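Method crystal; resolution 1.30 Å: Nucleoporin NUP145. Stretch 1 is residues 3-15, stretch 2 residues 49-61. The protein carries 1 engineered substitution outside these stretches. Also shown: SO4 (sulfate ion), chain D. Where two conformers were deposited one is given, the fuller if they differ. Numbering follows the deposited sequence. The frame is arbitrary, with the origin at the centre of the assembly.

Stretch 1 3-15: AYWMSPTADDIRA
Stretch 2 (49-61) NLDDLFGTIVILE

How do the two stretches lie against each other? Stretch 1 runs as a strand from Y4 to S7, turns through a cis peptide bond before P8, and enters a helix at A10; T9 caps it, D12 N donating to T9 OG1 at 3.0 Å while T9 N donates to D12 OD2 at 3.0 Å. Stretch 2 is irregular up to its strand, V58 to E61, whose direction makes 129° with that of the first strand, their axes no nearer than 9.7 Å. The register is set by Y4 beside F54 (CA to CA 6.5 Å) and A10 beside L50 (CA to CA 6.1 Å). Together the stretches bury 624 Å².

How do the two aromatic rings meet? Y4 (chi1 -82°, chi2 -91°) and F54 (chi1 -59°, chi2 -39°) have planes 18° apart, but with centroids separated by 5.1 Å the rings slide past each other and barely overlap. Each instead covers the other's CB in CH-pi contacts over the faces: Y4 CB lies 3.5 Å from the centroid of the F54 ring, and F54 CB lies 3.7 Å from the centroid of the Y4 ring.

What holds the polar end of Y4? L60 N donates to Y4 OH at 2.9 Å and 175°, tying the tyrosine to the second strand's backbone. The ring also packs on L60, with Y4 CE1 4.0 Å from L60 CB. G55 adopts phi 74° and psi 2°, a positive phi that favours glycine, and G55 N bonds to V58 O at 2.8 Å.

Which side chains fill the apolar part? M6, with chi angles p, t, p, brings its CE to 3.5 Å from F54 CZ and 4.2 Å from L53 CD1, while M6 SD lies 4.0 Å from L50 CD2. The CA-to-CB bond of L50 (m, t) points toward stretch 1; L50 CB is 4.1 Å from A10 CB and L50 CD1 is 3.8 Å from I13 CG2 (I13 is m, t).

How does charge contribute? R14 (m, t, t, chi4 146°) reaches across so that R14 NH2 forms a salt bridge with D51 OD1 at 2.9 Å, its hydrogen bond weak at 145°. Within the helix, R14 NH1 makes a longer salt bridge to D11 OD1, 3.4 Å. A sulfate, probably from the crystallisation liquor, bridges the stretches: R14 NH2 donates to SO4 O3 at 2.8 Å, R14 NE to SO4 O2 at 3.1 Å, and L50 N to SO4 O1 at 2.9 Å.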

# COMPACT_ATOMS: atom_id res chain seq x y z
N ALA A 3 -1.38 -11.34 -9.75
CA ALA A 3 -1.63 -12.07 -8.52
C ALA A 3 -1.37 -11.19 -7.30
O ALA A 3 -0.34 -10.50 -7.22
CB ALA A 3 -0.72 -13.28 -8.46
N TYR A 4 -2.28 -11.24 -6.34
CA TYR A 4 -2.04 -10.68 -5.01
C TYR A 4 -1.13 -11.60 -4.21
O TYR A 4 -1.09 -12.82 -4.43
CB TYR A 4 -3.34 -10.59 -4.24
CG TYR A 4 -4.26 -9.42 -4.47
CD1 TYR A 4 -4.15 -8.27 -3.70
CD2 TYR A 4 -5.31 -9.49 -5.40
CE1 TYR A 4 -5.03 -7.23 -3.84
CE2 TYR A 4 -6.20 -8.44 -5.55
CZ TYR A 4 -6.06 -7.32 -4.76
OH TYR A 4 -6.91 -6.25 -4.88
N TRP A 5 -0.41 -11.01 -3.26
CA TRP A 5 0.40 -11.78 -2.32
C TRP A 5 0.47 -10.99 -1.01
O TRP A 5 0.20 -9.79 -0.97
CB TRP A 5 1.79 -12.07 -2.88
CG TRP A 5 2.47 -10.84 -3.38
CD1 TRP A 5 2.42 -10.32 -4.65
CD2 TRP A 5 3.25 -9.93 -2.61
NE1 TRP A 5 3.14 -9.17 -4.71
CE2 TRP A 5 3.68 -8.91 -3.48
CE3 TRP A 5 3.67 -9.91 -1.28
CZ2 TRP A 5 4.48 -7.85 -3.05
CZ3 TRP A 5 4.47 -8.86 -0.86
CH2 TRP A 5 4.87 -7.84 -1.74
N MET A 6 0.86 -11.67 0.06
CA MET A 6 1.19 -11.00 1.31
C MET A 6 2.47 -11.58 1.89
O MET A 6 2.82 -12.73 1.64
CB MET A 6 0.04 -11.08 2.33
CG MET A 6 -0.23 -12.46 2.92
SD MET A 6 -1.60 -12.60 4.08
CE MET A 6 -2.99 -12.66 2.95
N SER A 7 3.14 -10.76 2.70
CA SER A 7 4.36 -11.16 3.39
C SER A 7 4.33 -10.55 4.78
O SER A 7 4.05 -9.36 4.91
CB SER A 7 5.57 -10.64 2.63
OG SER A 7 6.77 -11.07 3.24
N PRO A 8 4.58 -11.31 5.84
CA PRO A 8 4.61 -12.77 5.89
C PRO A 8 3.37 -13.39 5.27
O PRO A 8 2.33 -12.73 5.17
CB PRO A 8 4.64 -13.06 7.41
CG PRO A 8 5.18 -11.84 8.03
CD PRO A 8 4.64 -10.71 7.18
N THR A 9 3.52 -14.61 4.76
CA THR A 9 2.41 -15.26 4.09
C THR A 9 1.30 -15.56 5.08
O THR A 9 1.52 -15.65 6.29
CB THR A 9 2.85 -16.56 3.42
OG1 THR A 9 3.26 -17.50 4.43
CG2 THR A 9 3.97 -16.32 2.43
N ALA A 10 0.10 -15.82 4.54
CA ALA A 10 -1.00 -16.24 5.40
C ALA A 10 -0.63 -17.47 6.21
O ALA A 10 -0.94 -17.55 7.41
CB ALA A 10 -2.24 -16.50 4.54
N ASP A 11 0.08 -18.43 5.59
CA ASP A 11 0.51 -19.62 6.33
C ASP A 11 1.51 -19.29 7.43
O ASP A 11 1.45 -19.86 8.53
CB ASP A 11 1.08 -20.66 5.36
CG ASP A 11 0.00 -21.42 4.58
OD1 ASP A 11 -1.19 -21.41 4.99
OD2 ASP A 11 0.35 -22.06 3.57
N ASP A 12 2.45 -18.37 7.16
CA ASP A 12 3.39 -17.91 8.18
C ASP A 12 2.62 -17.32 9.36
O ASP A 12 2.96 -17.55 10.52
CB ASP A 12 4.27 -16.77 7.64
CG ASP A 12 5.34 -17.18 6.60
OD1 ASP A 12 5.74 -18.37 6.55
OD2 ASP A 12 5.81 -16.22 5.86
N ILE A 13 1.61 -16.51 9.07
CA ILE A 13 0.88 -15.81 10.13
C ILE A 13 0.05 -16.79 10.94
O ILE A 13 -0.02 -16.71 12.17
CB ILE A 13 0.03 -14.69 9.51
CG1 ILE A 13 0.95 -13.63 8.87
CG2 ILE A 13 -0.85 -14.04 10.57
CD1 ILE A 13 0.23 -12.74 7.89
N ARG A 14 -0.56 -17.77 10.26
CA ARG A 14 -1.34 -18.78 10.97
C ARG A 14 -0.47 -19.60 11.91
O ARG A 14 -0.95 -20.13 12.93
CB ARG A 14 -2.02 -19.68 9.94
CG ARG A 14 -3.22 -19.02 9.29
CD ARG A 14 -3.66 -19.74 8.03
NE ARG A 14 -4.72 -18.98 7.36
CZ ARG A 14 -4.89 -18.90 6.05
NH1 ARG A 14 -4.07 -19.54 5.22
NH2 ARG A 14 -5.88 -18.18 5.56
N ALA A 15 0.80 -19.75 11.57
CA ALA A 15 1.73 -20.50 12.40
C ALA A 15 2.29 -19.70 13.56
O ALA A 15 2.98 -20.27 14.41
CB ALA A 15 2.87 -21.03 11.53
N ASN A 49 -9.57 -11.97 8.63
CA ASN A 49 -9.72 -13.19 7.85
C ASN A 49 -8.73 -13.17 6.70
O ASN A 49 -8.95 -12.52 5.68
CB ASN A 49 -11.15 -13.31 7.33
CG ASN A 49 -11.39 -14.60 6.55
OD1 ASN A 49 -10.49 -15.41 6.35
ND2 ASN A 49 -12.63 -14.79 6.11
N LEU A 50 -7.62 -13.89 6.87
CA LEU A 50 -6.56 -13.87 5.87
C LEU A 50 -6.98 -14.53 4.57
O LEU A 50 -6.32 -14.32 3.55
CB LEU A 50 -5.31 -14.56 6.42
CG LEU A 50 -4.70 -13.94 7.66
CD1 LEU A 50 -3.70 -14.91 8.25
CD2 LEU A 50 -4.02 -12.64 7.30
N ASP A 51 -8.05 -15.32 4.58
CA ASP A 51 -8.57 -15.93 3.36
C ASP A 51 -9.52 -15.01 2.62
O ASP A 51 -9.97 -15.36 1.52
CB ASP A 51 -9.27 -17.24 3.68
CG ASP A 51 -8.31 -18.41 3.78
OD1 ASP A 51 -7.30 -18.43 3.03
OD2 ASP A 51 -8.55 -19.31 4.61
N ASP A 52 -9.85 -13.85 3.18
CA ASP A 52 -10.74 -12.91 2.52
C ASP A 52 -10.19 -11.52 2.76
O ASP A 52 -10.87 -10.62 3.26
CB ASP A 52 -12.18 -13.05 2.99
CG ASP A 52 -13.15 -12.32 2.10
OD1 ASP A 52 -12.80 -12.10 0.91
OD2 ASP A 52 -14.25 -11.96 2.57
N LEU A 53 -8.92 -11.35 2.40
CA LEU A 53 -8.21 -10.08 2.52
C LEU A 53 -8.03 -9.43 1.16
O LEU A 53 -8.43 -8.27 0.96
CB LEU A 53 -6.85 -10.34 3.16
CG LEU A 53 -6.07 -9.15 3.71
CD1 LEU A 53 -5.18 -9.59 4.88
CD2 LEU A 53 -5.25 -8.52 2.62
N PHE A 54 -7.46 -10.16 0.20
CA PHE A 54 -7.17 -9.61 -1.11
C PHE A 54 -8.47 -9.21 -1.80
O PHE A 54 -9.39 -10.03 -1.92
CB PHE A 54 -6.47 -10.66 -1.98
CG PHE A 54 -5.16 -11.18 -1.44
CD1 PHE A 54 -4.23 -10.36 -0.80
CD2 PHE A 54 -4.85 -12.52 -1.64
CE1 PHE A 54 -3.06 -10.90 -0.36
CE2 PHE A 54 -3.67 -13.03 -1.22
CZ PHE A 54 -2.76 -12.22 -0.56
N GLY A 55 -8.53 -7.97 -2.28
CA GLY A 55 -9.70 -7.53 -3.00
C GLY A 55 -10.92 -7.27 -2.15
O GLY A 55 -11.97 -6.89 -2.70
N THR A 56 -10.81 -7.41 -0.84
CA THR A 56 -11.93 -7.27 0.09
C THR A 56 -11.56 -6.26 1.17
O THR A 56 -12.30 -5.30 1.40
CB THR A 56 -12.24 -8.63 0.70
OG1 THR A 56 -12.68 -9.51 -0.34
CG2 THR A 56 -13.32 -8.52 1.74
N ILE A 57 -10.44 -6.49 1.86
CA ILE A 57 -9.90 -5.53 2.82
C ILE A 57 -8.90 -4.59 2.15
O ILE A 57 -8.99 -3.37 2.28
CB ILE A 57 -9.25 -6.29 4.01
CG1 ILE A 57 -10.30 -7.09 4.79
CG2 ILE A 57 -8.54 -5.33 4.94
CD1 ILE A 57 -9.75 -7.89 5.97
N VAL A 58 -7.93 -5.16 1.44
CA VAL A 58 -6.92 -4.40 0.71
C VAL A 58 -7.19 -4.61 -0.77
O VAL A 58 -7.15 -5.74 -1.26
CB VAL A 58 -5.49 -4.82 1.09
CG1 VAL A 58 -4.47 -4.00 0.31
CG2 VAL A 58 -5.28 -4.71 2.61
N ILE A 59 -7.45 -3.51 -1.48
CA ILE A 59 -7.76 -3.56 -2.90
C ILE A 59 -6.66 -2.83 -3.63
O ILE A 59 -6.43 -1.64 -3.38
CB ILE A 59 -9.13 -2.94 -3.25
CG1 ILE A 59 -10.25 -3.68 -2.53
CG2 ILE A 59 -9.39 -3.04 -4.73
CD1 ILE A 59 -10.56 -3.15 -1.20
N LEU A 60 -6.01 -3.54 -4.55
CA LEU A 60 -4.93 -3.00 -5.37
C LEU A 60 -5.33 -3.12 -6.83
O LEU A 60 -5.44 -4.22 -7.36
CB LEU A 60 -3.63 -3.75 -5.09
CG LEU A 60 -3.05 -3.47 -3.70
CD1 LEU A 60 -1.92 -4.40 -3.36
CD2 LEU A 60 -2.53 -2.05 -3.63
N GLU A 61 -5.53 -1.99 -7.47
CA GLU A 61 -5.70 -1.92 -8.91
C GLU A 61 -4.75 -0.84 -9.42
O GLU A 61 -4.25 -0.04 -8.62
CB GLU A 61 -7.15 -1.59 -9.30
CG GLU A 61 -8.13 -2.66 -8.83
CD GLU A 61 -9.58 -2.35 -9.17
OE1 GLU A 61 -9.89 -1.18 -9.44
OE2 GLU A 61 -10.40 -3.29 -9.14
S SO4 D . -7.52 -17.02 9.01
O1 SO4 D . -7.38 -15.58 9.25
O2 SO4 D . -6.42 -17.72 9.67
O3 SO4 D . -7.53 -17.26 7.57
O4 SO4 D . -8.79 -17.49 9.56